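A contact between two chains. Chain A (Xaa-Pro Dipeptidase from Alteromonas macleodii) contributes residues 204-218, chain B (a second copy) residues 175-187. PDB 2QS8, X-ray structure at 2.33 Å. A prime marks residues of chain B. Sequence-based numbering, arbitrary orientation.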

ATOM      1  N   VAL A 204      -8.948  16.284 -20.036  1.00 23.68           N
ATOM      2  CA  VAL A 204      -8.435  17.596 -19.653  1.00 24.95           C
ATOM      3  C   VAL A 204      -7.149  17.325 -18.886  1.00 25.96           C
ATOM      4  O   VAL A 204      -7.129  17.321 -17.652  1.00 27.56           O
ATOM      5  CB  VAL A 204      -9.445  18.353 -18.758  1.00 25.59           C
ATOM      6  CG1 VAL A 204      -8.918  19.746 -18.416  1.00 24.78           C
ATOM      7  CG2 VAL A 204     -10.776  18.460 -19.473  1.00 25.65           C
ATOM      8  N   ALA A 205      -6.086  17.064 -19.637  1.00 25.50           N
ATOM      9  CA  ALA A 205      -4.776  16.756 -19.070  1.00 25.61           C
ATOM     10  C   ALA A 205      -3.684  17.175 -20.059  1.00 25.69           C
ATOM     11  O   ALA A 205      -3.921  17.239 -21.257  1.00 25.30           O
ATOM     12  CB  ALA A 205      -4.681  15.256 -18.769  1.00 22.56           C
ATOM     13  N   LYS A 206      -2.490  17.445 -19.554  1.00 26.61           N
ATOM     14  CA  LYS A 206      -1.393  17.884 -20.406  1.00 28.24           C
ATOM     15  C   LYS A 206      -0.999  16.957 -21.562  1.00 27.65           C
ATOM     16  O   LYS A 206      -1.003  17.374 -22.715  1.00 25.10           O
ATOM     17  CB  LYS A 206      -0.156  18.175 -19.550  1.00 30.56           C
ATOM     18  CG  LYS A 206       0.926  18.966 -20.268  1.00 35.21           C
ATOM     19  CD  LYS A 206       0.408  20.338 -20.679  1.00 38.70           C
ATOM     20  CE  LYS A 206       1.450  21.110 -21.487  1.00 41.29           C
ATOM     21  NZ  LYS A 206       0.921  22.420 -21.974  1.00 41.82           N
ATOM     22  N   SER A 207      -0.666  15.706 -21.254  1.00 27.75           N
ATOM     23  CA  SER A 207      -0.219  14.771 -22.285  1.00 27.98           C
ATOM     24  C   SER A 207      -1.303  14.061 -23.080  1.00 28.05           C
ATOM     25  O   SER A 207      -2.389  13.767 -22.574  1.00 27.19           O
ATOM     26  CB  SER A 207       0.713  13.716 -21.679  1.00 28.83           C
ATOM     27  OG  SER A 207       1.206  12.836 -22.677  1.00 30.70           O
ATOM     28  N   GLY A 208      -0.975  13.790 -24.338  1.00 27.71           N
ATOM     29  CA  GLY A 208      -1.882  13.083 -25.215  1.00 27.61           C
ATOM     30  C   GLY A 208      -1.296  11.747 -25.647  1.00 27.95           C
ATOM     31  O   GLY A 208      -1.918  11.033 -26.433  1.00 27.55           O
ATOM     32  N   GLN A 209      -0.116  11.392 -25.137  1.00 28.90           N
ATOM     33  CA  GLN A 209       0.505  10.127 -25.529  1.00 30.38           C
ATOM     34  C   GLN A 209       1.630   9.533 -24.663  1.00 28.54           C
ATOM     35  O   GLN A 209       2.206   8.506 -25.031  1.00 29.35           O
ATOM     36  CB  GLN A 209       1.010  10.255 -26.968  1.00 33.47           C
ATOM     37  CG  GLN A 209       1.987  11.395 -27.193  1.00 37.69           C
ATOM     38  CD  GLN A 209       3.371  10.897 -27.572  1.00 44.02           C
ATOM     39  OE1 GLN A 209       4.051  10.236 -26.776  1.00 44.94           O
ATOM     40  NE2 GLN A 209       3.795  11.207 -28.800  1.00 43.50           N
ATOM     41  N   ASN A 210       1.938  10.153 -23.523  1.00 25.78           N
ATOM     42  CA  ASN A 210       3.005   9.655 -22.651  1.00 24.32           C
ATOM     43  C   ASN A 210       2.643   8.317 -21.978  1.00 20.89           C
ATOM     44  O   ASN A 210       1.475   8.039 -21.724  1.00 20.52           O
ATOM     45  CB  ASN A 210       3.332  10.711 -21.580  1.00 21.65           C
ATOM     46  CG  ASN A 210       2.512  10.534 -20.314  1.00 24.16           C
ATOM     47  OD1 ASN A 210       3.014  10.033 -19.300  1.00 23.79           O
ATOM     48  ND2 ASN A 210       1.244  10.926 -20.366  1.00 20.80           N
ATOM     49  N   PRO A 211       3.644   7.468 -21.696  1.00 19.79           N
ATOM     50  CA  PRO A 211       3.390   6.168 -21.047  1.00 19.90           C
ATOM     51  C   PRO A 211       2.865   6.382 -19.615  1.00 19.43           C
ATOM     52  O   PRO A 211       3.553   6.989 -18.781  1.00 18.49           O
ATOM     53  CB  PRO A 211       4.763   5.502 -21.075  1.00 19.01           C
ATOM     54  CG  PRO A 211       5.692   6.674 -20.924  1.00 20.58           C
ATOM     55  CD  PRO A 211       5.090   7.695 -21.865  1.00 19.45           C
ATOM     56  N   GLN A 212       1.656   5.897 -19.335  1.00 19.13           N
ATOM     57  CA  GLN A 212       1.051   6.088 -18.010  1.00 18.87           C
ATOM     58  C   GLN A 212       0.898   4.830 -17.143  1.00 20.34           C
ATOM     59  O   GLN A 212       0.304   4.867 -16.069  1.00 21.08           O
ATOM     60  CB  GLN A 212      -0.287   6.818 -18.152  1.00 18.31           C
ATOM     61  CG  GLN A 212      -0.153   8.119 -18.936  1.00 16.04           C
ATOM     62  CD  GLN A 212      -1.411   8.956 -18.927  1.00 18.25           C
ATOM     63  OE1 GLN A 212      -2.520   8.424 -18.827  1.00 18.22           O
ATOM     64  NE2 GLN A 212      -1.248  10.273 -19.052  1.00 14.92           N
ATOM     65  N   PHE A 213       1.446   3.722 -17.614  1.00 19.58           N
ATOM     66  CA  PHE A 213       1.445   2.471 -16.867  1.00 20.90           C
ATOM     67  C   PHE A 213       2.886   1.980 -16.904  1.00 21.06           C
ATOM     68  O   PHE A 213       3.539   2.036 -17.953  1.00 21.20           O
ATOM     69  CB  PHE A 213       0.538   1.420 -17.519  1.00 20.85           C
ATOM     70  CG  PHE A 213      -0.866   1.368 -16.958  1.00 20.84           C
ATOM     71  CD1 PHE A 213      -1.786   2.377 -17.228  1.00 20.34           C
ATOM     72  CD2 PHE A 213      -1.262   0.301 -16.162  1.00 20.80           C
ATOM     73  CE1 PHE A 213      -3.086   2.320 -16.715  1.00 21.81           C
ATOM     74  CE2 PHE A 213      -2.561   0.232 -15.638  1.00 22.99           C
ATOM     75  CZ  PHE A 213      -3.474   1.244 -15.917  1.00 22.06           C
ATOM     76  N   THR A 214       3.398   1.522 -15.771  1.00 19.41           N
ATOM     77  CA  THR A 214       4.758   0.990 -15.725  1.00 20.20           C
ATOM     78  C   THR A 214       4.620  -0.444 -16.250  1.00 20.15           C
ATOM     79  O   THR A 214       3.510  -0.969 -16.335  1.00 19.53           O
ATOM     80  CB  THR A 214       5.294   0.935 -14.286  1.00 19.16           C
ATOM     81  OG1 THR A 214       4.546  -0.044 -13.566  1.00 18.50           O
ATOM     82  CG2 THR A 214       5.145   2.303 -13.574  1.00 19.56           C
ATOM     83  N   GLN A 215       5.731  -1.086 -16.604  1.00 22.31           N
ATOM     84  CA  GLN A 215       5.655  -2.445 -17.121  1.00 22.61           C
ATOM     85  C   GLN A 215       5.074  -3.341 -16.027  1.00 23.80           C
ATOM     86  O   GLN A 215       4.243  -4.210 -16.292  1.00 23.67           O
ATOM     87  CB  GLN A 215       7.032  -2.947 -17.550  1.00 24.78           C
ATOM     88  CG  GLN A 215       6.975  -4.276 -18.287  1.00 23.47           C
ATOM     89  CD  GLN A 215       6.188  -4.175 -19.589  1.00 24.88           C
ATOM     90  OE1 GLN A 215       6.564  -3.444 -20.514  1.00 26.19           O
ATOM     91  NE2 GLN A 215       5.086  -4.915 -19.667  1.00 27.61           N
ATOM     92  N   GLU A 216       5.512  -3.122 -14.794  1.00 23.41           N
ATOM     93  CA  GLU A 216       5.010  -3.890 -13.656  1.00 25.30           C
ATOM     94  C   GLU A 216       3.489  -3.711 -13.493  1.00 24.55           C
ATOM     95  O   GLU A 216       2.768  -4.667 -13.214  1.00 24.44           O
ATOM     96  CB  GLU A 216       5.723  -3.439 -12.382  1.00 27.86           C
ATOM     97  CG  GLU A 216       5.161  -3.993 -11.085  1.00 33.42           C
ATOM     98  CD  GLU A 216       5.879  -3.426  -9.854  1.00 37.76           C
ATOM     99  OE1 GLU A 216       6.018  -2.187  -9.752  1.00 40.14           O
ATOM    100  OE2 GLU A 216       6.302  -4.219  -8.983  1.00 39.35           O
ATOM    101  N   GLU A 217       3.005  -2.488 -13.667  1.00 23.29           N
ATOM    102  CA  GLU A 217       1.585  -2.218 -13.531  1.00 23.41           C
ATOM    103  C   GLU A 217       0.745  -2.850 -14.651  1.00 21.62           C
ATOM    104  O   GLU A 217      -0.302  -3.431 -14.379  1.00 21.72           O
ATOM    105  CB  GLU A 217       1.324  -0.703 -13.462  1.00 23.90           C
ATOM    106  CG  GLU A 217       1.953  -0.008 -12.251  1.00 24.76           C
ATOM    107  CD  GLU A 217       1.800   1.513 -12.277  1.00 25.21           C
ATOM    108  OE1 GLU A 217       1.861   2.125 -13.360  1.00 23.90           O
ATOM    109  OE2 GLU A 217       1.642   2.104 -11.194  1.00 27.47           O
ATOM    110  N   VAL A 218       1.188  -2.753 -15.900  1.00 20.35           N
ATOM    111  CA  VAL A 218       0.404  -3.345 -16.974  1.00 20.29           C
ATOM    112  C   VAL A 218       0.519  -4.867 -16.952  1.00 19.81           C
ATOM    113  O   VAL A 218      -0.418  -5.563 -17.338  1.00 19.35           O
ATOM    114  CB  VAL A 218       0.776  -2.762 -18.380  1.00 21.18           C
ATOM    115  CG1 VAL A 218       2.239  -3.002 -18.708  1.00 20.63           C
ATOM    116  CG2 VAL A 218      -0.113  -3.386 -19.436  1.00 23.60           C
TER
ATOM    117  N   PRO B 175       7.954   3.120  -3.097  1.00 18.97           N
ATOM    118  CA  PRO B 175       7.922   3.459  -4.525  1.00 17.22           C
ATOM    119  C   PRO B 175       6.547   3.686  -5.153  1.00 18.17           C
ATOM    120  O   PRO B 175       6.414   4.481  -6.086  1.00 19.67           O
ATOM    121  CB  PRO B 175       8.666   2.291  -5.170  1.00 17.00           C
ATOM    122  CG  PRO B 175       8.295   1.143  -4.285  1.00 16.68           C
ATOM    123  CD  PRO B 175       8.389   1.724  -2.894  1.00 17.02           C
ATOM    124  N   TYR B 176       5.523   2.988  -4.665  1.00 17.60           N
ATOM    125  CA  TYR B 176       4.197   3.164  -5.237  1.00 18.63           C
ATOM    126  C   TYR B 176       3.605   4.513  -4.838  1.00 19.39           C
ATOM    127  O   TYR B 176       2.991   5.197  -5.665  1.00 20.81           O
ATOM    128  CB  TYR B 176       3.287   1.993  -4.836  1.00 17.43           C
ATOM    129  CG  TYR B 176       3.915   0.673  -5.206  1.00 21.12           C
ATOM    130  CD1 TYR B 176       4.102  -0.335  -4.254  1.00 20.40           C
ATOM    131  CD2 TYR B 176       4.403   0.465  -6.499  1.00 19.54           C
ATOM    132  CE1 TYR B 176       4.773  -1.521  -4.585  1.00 22.39           C
ATOM    133  CE2 TYR B 176       5.068  -0.706  -6.836  1.00 20.38           C
ATOM    134  CZ  TYR B 176       5.254  -1.697  -5.878  1.00 22.52           C
ATOM    135  OH  TYR B 176       5.924  -2.851  -6.224  1.00 23.85           O
ATOM    136  N   GLU B 177       3.794   4.911  -3.583  1.00 18.45           N
ATOM    137  CA  GLU B 177       3.280   6.206  -3.155  1.00 19.30           C
ATOM    138  C   GLU B 177       4.069   7.291  -3.894  1.00 18.36           C
ATOM    139  O   GLU B 177       3.539   8.358  -4.165  1.00 18.96           O
ATOM    140  CB  GLU B 177       3.398   6.398  -1.634  1.00 16.98           C
ATOM    141  CG  GLU B 177       2.578   5.422  -0.818  1.00 18.57           C
ATOM    142  CD  GLU B 177       2.298   5.894   0.608  1.00 21.81           C
ATOM    143  OE1 GLU B 177       3.071   6.722   1.155  1.00 22.20           O
ATOM    144  OE2 GLU B 177       1.299   5.419   1.194  1.00 22.61           O
ATOM    145  N   VAL B 178       5.331   7.010  -4.224  1.00 18.49           N
ATOM    146  CA  VAL B 178       6.140   7.975  -4.962  1.00 17.80           C
ATOM    147  C   VAL B 178       5.485   8.264  -6.315  1.00 19.28           C
ATOM    148  O   VAL B 178       5.344   9.426  -6.694  1.00 20.01           O
ATOM    149  CB  VAL B 178       7.584   7.477  -5.203  1.00 18.50           C
ATOM    150  CG1 VAL B 178       8.236   8.241  -6.378  1.00 17.72           C
ATOM    151  CG2 VAL B 178       8.412   7.705  -3.966  1.00 17.64           C
ATOM    152  N   TYR B 179       5.082   7.208  -7.031  1.00 18.77           N
ATOM    153  CA  TYR B 179       4.448   7.375  -8.335  1.00 19.19           C
ATOM    154  C   TYR B 179       3.142   8.171  -8.222  1.00 19.82           C
ATOM    155  O   TYR B 179       2.848   9.015  -9.066  1.00 21.12           O
ATOM    156  CB  TYR B 179       4.169   6.012  -8.993  1.00 19.32           C
ATOM    157  CG  TYR B 179       5.258   5.538  -9.935  1.00 19.27           C
ATOM    158  CD1 TYR B 179       6.413   4.921  -9.448  1.00 19.26           C
ATOM    159  CD2 TYR B 179       5.131   5.704 -11.322  1.00 17.97           C
ATOM    160  CE1 TYR B 179       7.410   4.476 -10.316  1.00 17.61           C
ATOM    161  CE2 TYR B 179       6.125   5.262 -12.201  1.00 18.70           C
ATOM    162  CZ  TYR B 179       7.257   4.653 -11.692  1.00 19.89           C
ATOM    163  OH  TYR B 179       8.228   4.227 -12.562  1.00 22.65           O
ATOM    164  N   ALA B 180       2.363   7.894  -7.183  1.00 18.38           N
ATOM    165  CA  ALA B 180       1.116   8.604  -6.979  1.00 19.81           C
ATOM    166  C   ALA B 180       1.429  10.083  -6.842  1.00 20.22           C
ATOM    167  O   ALA B 180       0.763  10.919  -7.449  1.00 22.81           O
ATOM    168  CB  ALA B 180       0.407   8.099  -5.723  1.00 18.42           C
ATOM    169  N   ALA B 181       2.454  10.400  -6.056  1.00 19.88           N
ATOM    170  CA  ALA B 181       2.859  11.788  -5.828  1.00 19.09           C
ATOM    171  C   ALA B 181       3.404  12.484  -7.087  1.00 19.37           C
ATOM    172  O   ALA B 181       3.119  13.661  -7.322  1.00 19.92           O
ATOM    173  CB  ALA B 181       3.896  11.852  -4.702  1.00 19.28           C
ATOM    174  N   VAL B 182       4.199  11.774  -7.879  1.00 17.98           N
ATOM    175  CA  VAL B 182       4.742  12.354  -9.096  1.00 16.63           C
ATOM    176  C   VAL B 182       3.595  12.591 -10.081  1.00 15.11           C
ATOM    177  O   VAL B 182       3.486  13.654 -10.668  1.00 17.02           O
ATOM    178  CB  VAL B 182       5.800  11.431  -9.740  1.00 17.35           C
ATOM    179  CG1 VAL B 182       6.164  11.922 -11.133  1.00 15.00           C
ATOM    180  CG2 VAL B 182       7.037  11.392  -8.866  1.00 17.16           C
ATOM    181  N   ARG B 183       2.739  11.592 -10.249  1.00 16.09           N
ATOM    182  CA  ARG B 183       1.606  11.724 -11.141  1.00 16.59           C
ATOM    183  C   ARG B 183       0.655  12.846 -10.704  1.00 17.44           C
ATOM    184  O   ARG B 183       0.060  13.515 -11.553  1.00 18.62           O
ATOM    185  CB  ARG B 183       0.872  10.387 -11.255  1.00 16.68           C
ATOM    186  CG  ARG B 183       1.624   9.376 -12.139  1.00 16.59           C
ATOM    187  CD  ARG B 183       1.042   7.970 -12.060  1.00 15.00           C
ATOM    188  NE  ARG B 183       1.695   7.045 -12.984  1.00 15.78           N
ATOM    189  CZ  ARG B 183       1.834   5.741 -12.757  1.00 14.44           C
ATOM    190  NH1 ARG B 183       1.367   5.199 -11.636  1.00 14.38           N
ATOM    191  NH2 ARG B 183       2.441   4.974 -13.640  1.00 14.93           N
ATOM    192  N   GLN B 184       0.530  13.068  -9.390  1.00 16.88           N
ATOM    193  CA  GLN B 184      -0.335  14.136  -8.893  1.00 16.28           C
ATOM    194  C   GLN B 184       0.201  15.496  -9.336  1.00 17.09           C
ATOM    195  O   GLN B 184      -0.566  16.406  -9.646  1.00 17.03           O
ATOM    196  CB  GLN B 184      -0.420  14.115  -7.361  1.00 18.90           C
ATOM    197  CG  GLN B 184      -1.387  15.134  -6.790  1.00 16.90           C
ATOM    198  CD  GLN B 184      -2.807  14.903  -7.274  1.00 21.17           C
ATOM    199  OE1 GLN B 184      -3.261  13.762  -7.376  1.00 21.98           O
ATOM    200  NE2 GLN B 184      -3.522  15.988  -7.565  1.00 19.64           N
ATOM    201  N   ARG B 185       1.524  15.634  -9.355  1.00 15.95           N
ATOM    202  CA  ARG B 185       2.116  16.896  -9.783  1.00 17.62           C
ATOM    203  C   ARG B 185       1.833  17.089 -11.276  1.00 17.02           C
ATOM    204  O   ARG B 185       1.593  18.204 -11.726  1.00 16.78           O
ATOM    205  CB  ARG B 185       3.617  16.909  -9.480  1.00 18.80           C
ATOM    206  CG  ARG B 185       4.000  17.858  -8.339  1.00 21.30           C
ATOM    207  CD  ARG B 185       2.855  18.060  -7.337  1.00 22.97           C
ATOM    208  NE  ARG B 185       2.765  16.967  -6.390  1.00 22.34           N
ATOM    209  CZ  ARG B 185       1.746  16.751  -5.570  1.00 21.50           C
ATOM    210  NH1 ARG B 185       0.691  17.548  -5.559  1.00 20.47           N
ATOM    211  NH2 ARG B 185       1.793  15.712  -4.751  1.00 22.46           N
ATOM    212  N   TYR B 186       1.861  15.997 -12.031  1.00 15.98           N
ATOM    213  CA  TYR B 186       1.545  16.060 -13.453  1.00 17.18           C
ATOM    214  C   TYR B 186       0.076  16.501 -13.580  1.00 16.79           C
ATOM    215  O   TYR B 186      -0.282  17.320 -14.429  1.00 16.48           O
ATOM    216  CB  TYR B 186       1.704  14.672 -14.097  1.00 16.71           C
ATOM    217  CG  TYR B 186       0.936  14.488 -15.380  1.00 15.93           C
ATOM    218  CD1 TYR B 186       1.332  15.128 -16.561  1.00 17.32           C
ATOM    219  CD2 TYR B 186      -0.198  13.682 -15.420  1.00 18.09           C
ATOM    220  CE1 TYR B 186       0.612  14.963 -17.749  1.00 18.03           C
ATOM    221  CE2 TYR B 186      -0.923  13.508 -16.594  1.00 19.01           C
ATOM    222  CZ  TYR B 186      -0.513  14.149 -17.756  1.00 19.56           C
ATOM    223  OH  TYR B 186      -1.224  13.961 -18.916  1.00 21.31           O
ATOM    224  N   LYS B 187      -0.755  15.944 -12.707  1.00 17.02           N
ATOM    225  CA  LYS B 187      -2.179  16.235 -12.705  1.00 16.57           C
ATOM    226  C   LYS B 187      -2.436  17.695 -12.356  1.00 16.11           C
ATOM    227  O   LYS B 187      -3.284  18.319 -12.970  1.00 18.52           O
ATOM    228  CB  LYS B 187      -2.898  15.301 -11.716  1.00 17.51           C
ATOM    229  CG  LYS B 187      -4.425  15.368 -11.709  1.00 15.00           C
ATOM    230  CD  LYS B 187      -5.002  14.259 -10.806  1.00 14.99           C
ATOM    231  CE  LYS B 187      -6.517  14.359 -10.703  1.00 15.29           C
ATOM    232  NZ  LYS B 187      -7.091  13.143 -10.091  1.00 14.37           N
TER
HETATM  233  O   HOH W   1      -2.109  16.989 -16.758  1.00 23.08           O
HETATM  234  O   HOH W   2       3.904   5.584 -16.123  1.00 19.61           O
HETATM  235  O   HOH W   3      -3.207  12.283 -18.472  1.00 22.75           O

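The chain B stretch is helical throughout, and the chain A stretch runs along it as an irregular loop that becomes helical at Gln215. The two proceed in opposite senses: Ala205 CA lies 6.9 Å from Lys187′ CA, Gln212 CA 8.9 Å from Arg183′ CA, and Glu217 CA 10.2 Å from Tyr176′ CA. Because the backbones diverge toward the chain A helix, the side chains must span a widening gap. Those that do so from chain B are Tyr176′, Tyr179′, Arg183′ and Tyr186′, spaced three or four residues apart and so on one side of the helix. Together the stretches bury 456 Å².

Tyr186′ loses the most surface. Its CA-to-CB bond points sideways, but chi1 of 158° (t) carries the ring into the loop, where its hydroxyl accepts from the backbone: Ser207 N to Tyr186′ OH is 3.0 Å, with an N-H...acceptor angle of 150°. The donor lies near the ring plane, as expected for a phenolic oxygen lone pair. Lys206 CB packs 3.8 Å from Tyr186′ CE1, although the lysine's end leads away. A water 2.6 Å from Tyr186′ OH also accepts from Gln212 NE2 at 2.9 Å, linking two groups whose direct separation, NE2 to OH, is 3.7 Å. Another water accepts from Lys206 N (2.9 Å) and donates to Tyr186′ O (3.0 Å), joining the backbones.

The loop is braced internally: Ser207 OG accepts from Gln209 N at 3.1 Å and from Asn210 N at 2.9 Å.

Arg183′ supplies the charged contact, a two-pronged salt bridge with Glu217. Arg183′ NH2 donates to Glu217 OE1 (2.9 Å, 153°) and Arg183′ NH1 to Glu217 OE2 (3.1 Å, 177°); OE1 lies near the guanidinium plane, where the N-H bonds point. NH2 also donates to a water at 2.9 Å, which in turn donates to Pro211 O at 3.0 Å. By contrast, Gln212 O, 3.2 Å from Arg183′ NH2, sits over the guanidinium face, and the poor angle rules out a hydrogen bond.

Glu217 OE1 also accepts from Thr214 N at 2.9 Å, while Thr214 OG1 caps the helix by accepting from Glu217 N at 2.9 Å. This reciprocal pair ties the carboxylate that meets Arg183′ to the helix start. Thr214 turns its methyl to chain B, with CG2 3.4 Å from Tyr179′ CE2. At the far end, Tyr176′ OH donates to Glu216 OE2 at 3.1 Å.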